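Local atomic coordinates of effector protein B, substrate of the Dot/Icm secretion system (Legionella drancourtii, PDB entry 4JVS), a protein that probably acts as a GTPase-activating protein delivered into host cells by the Dot/Icm secretion system, with its GAP domain making up this chain. Residues A111-Y116 and A247-E252. Numbering follows the deposited sequence.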
loop_
_atom_site.group_PDB
_atom_site.type_symbol
_atom_site.label_atom_id
_atom_site.label_comp_id
_atom_site.label_asym_id
_atom_site.label_seq_id
_atom_site.Cartn_x
_atom_site.Cartn_y
_atom_site.Cartn_z
ATOM N N ALA A 111 9.119 9.252 -8.266
ATOM C CA ALA A 111 8.619 10.445 -8.891
ATOM C C ALA A 111 7.698 10.045 -10.007
ATOM O O ALA A 111 7.802 8.981 -10.531
ATOM C CB ALA A 111 9.757 11.280 -9.407
ATOM N N TYR A 112 6.743 10.880 -10.325
ATOM C CA TYR A 112 5.815 10.507 -11.335
ATOM C C TYR A 112 6.529 10.538 -12.623
ATOM O O TYR A 112 7.153 11.491 -12.955
ATOM C CB TYR A 112 4.665 11.473 -11.371
ATOM C CG TYR A 112 3.716 11.223 -12.471
ATOM C CD1 TYR A 112 3.783 11.932 -13.629
ATOM C CD2 TYR A 112 2.763 10.296 -12.349
ATOM C CE1 TYR A 112 2.925 11.698 -14.650
ATOM C CE2 TYR A 112 1.896 10.061 -13.356
ATOM C CZ TYR A 112 1.993 10.763 -14.503
ATOM O OH TYR A 112 1.113 10.515 -15.503
ATOM N N ILE A 113 6.420 9.453 -13.350
ATOM C CA ILE A 113 6.939 9.362 -14.664
ATOM C C ILE A 113 5.742 8.991 -15.455
ATOM O O ILE A 113 5.065 8.067 -15.133
ATOM C CB ILE A 113 8.004 8.290 -14.738
ATOM C CG1 ILE A 113 9.357 8.904 -14.536
ATOM C CG2 ILE A 113 8.039 7.701 -16.097
ATOM C CD1 ILE A 113 9.884 8.754 -13.153
ATOM N N ALA A 114 5.432 9.757 -16.466
ATOM C CA ALA A 114 4.207 9.504 -17.228
ATOM C C ALA A 114 4.407 8.327 -18.167
ATOM O O ALA A 114 3.454 7.791 -18.732
ATOM C CB ALA A 114 3.799 10.732 -18.004
ATOM N N HIS A 115 5.659 7.918 -18.317
ATOM C CA HIS A 115 6.023 6.921 -19.299
ATOM C C HIS A 115 6.025 5.501 -18.755
ATOM O O HIS A 115 6.456 4.585 -19.448
ATOM C CB HIS A 115 7.386 7.272 -19.864
ATOM C CG HIS A 115 7.501 8.705 -20.280
ATOM N ND1 HIS A 115 6.879 9.208 -21.401
ATOM C CD2 HIS A 115 8.153 9.746 -19.715
ATOM C CE1 HIS A 115 7.154 10.493 -21.517
ATOM N NE2 HIS A 115 7.924 10.846 -20.506
ATOM N N TYR A 116 5.547 5.308 -17.527
ATOM C CA TYR A 116 5.463 3.963 -16.958
ATOM C C TYR A 116 4.526 3.079 -17.778
ATOM O O TYR A 116 3.468 3.526 -18.201
ATOM C CB TYR A 116 4.988 4.011 -15.499
ATOM C CG TYR A 116 6.109 3.892 -14.491
ATOM C CD1 TYR A 116 6.783 2.695 -14.326
ATOM C CD2 TYR A 116 6.492 4.974 -13.706
ATOM C CE1 TYR A 116 7.809 2.573 -13.420
ATOM C CE2 TYR A 116 7.521 4.859 -12.788
ATOM C CZ TYR A 116 8.180 3.651 -12.654
ATOM O OH TYR A 116 9.208 3.501 -11.753
ATOM N N ALA A 247 16.404 9.865 -11.595
ATOM C CA ALA A 247 16.846 8.855 -10.632
ATOM C C ALA A 247 15.808 7.750 -10.471
ATOM O O ALA A 247 16.160 6.574 -10.354
ATOM C CB ALA A 247 17.125 9.501 -9.284
ATOM N N THR A 248 14.534 8.137 -10.444
ATOM C CA THR A 248 13.440 7.176 -10.440
ATOM C C THR A 248 13.558 6.201 -11.616
ATOM O O THR A 248 13.365 4.994 -11.455
ATOM C CB THR A 248 12.074 7.882 -10.484
ATOM O OG1 THR A 248 11.915 8.674 -9.306
ATOM C CG2 THR A 248 10.932 6.867 -10.548
ATOM N N ILE A 249 13.888 6.731 -12.791
ATOM C CA ILE A 249 14.049 5.909 -13.992
ATOM C C ILE A 249 15.243 4.961 -13.846
ATOM O O ILE A 249 15.124 3.758 -14.083
ATOM C CB ILE A 249 14.193 6.778 -15.277
ATOM C CG1 ILE A 249 12.876 7.496 -15.590
ATOM C CG2 ILE A 249 14.603 5.922 -16.447
ATOM C CD1 ILE A 249 12.937 8.470 -16.756
ATOM N N CYS A 250 16.388 5.504 -13.444
ATOM C CA CYS A 250 17.584 4.699 -13.227
ATOM C C CYS A 250 17.357 3.547 -12.245
ATOM O O CYS A 250 17.725 2.399 -12.524
ATOM C CB CYS A 250 18.719 5.583 -12.732
ATOM S SG CYS A 250 19.348 6.651 -14.006
ATOM N N PHE A 251 16.759 3.862 -11.096
ATOM C CA PHE A 251 16.470 2.855 -10.079
ATOM C C PHE A 251 15.571 1.760 -10.622
ATOM O O PHE A 251 15.672 0.602 -10.213
ATOM C CB PHE A 251 15.814 3.495 -8.866
ATOM C CG PHE A 251 16.767 4.220 -7.983
ATOM C CD1 PHE A 251 18.062 3.773 -7.833
ATOM C CD2 PHE A 251 16.369 5.348 -7.292
ATOM C CE1 PHE A 251 18.945 4.439 -7.017
ATOM C CE2 PHE A 251 17.248 6.016 -6.471
ATOM C CZ PHE A 251 18.536 5.562 -6.336
ATOM N N GLU A 252 14.697 2.140 -11.548
ATOM C CA GLU A 252 13.735 1.217 -12.125
ATOM C C GLU A 252 14.431 0.305 -13.131
ATOM O O GLU A 252 14.215 -0.908 -13.137
ATOM C CB GLU A 252 12.597 1.999 -12.791
ATOM C CG GLU A 252 11.381 1.168 -13.178
ATOM C CD GLU A 252 10.724 0.484 -11.996
ATOM O OE1 GLU A 252 10.418 1.170 -10.987
ATOM O OE2 GLU A 252 10.523 -0.750 -12.080
#
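E252 holds CG anti to its backbone N (chi1 -168°) and bends at chi2 (60°), which brings its carboxylate to the phenol end of Y116. Y116 OH donates to E252 OE1 at 2.7 Å. The carboxylate stands steeply to the ring, with planes 75° apart. The hydroxyl meets OE1 from above the carboxylate plane, while E252 CD lies at the ring edge. H124 NE2 also bonds OE1, and N255 ND2 bonds OE2, so both oxygens of this buried acid are engaged. One turn back on the helix, T248 keeps OG1 beside its own backbone N, where OG1 meets A111, and turns CG2 to I113. T248 OG1 bonds to D244 O and also accepts a weak hydrogen bond from A111 N, 3.0 Å away. I113 CD1 packs on the methyl T248 CG2. I113 CG1 also touches I249 CG1 at 3.9 Å. I249 reaches L262 and I266 of helix 261-267 as well. F230 and F138 pack against the Y116 ring. Segment 111-116, which holds a type I beta turn from I113 to Y116, thus docks on helix 243-253. This is buried loop-on-helix packing that joins the N-terminal and C-terminal parts of the LepB GAP domain.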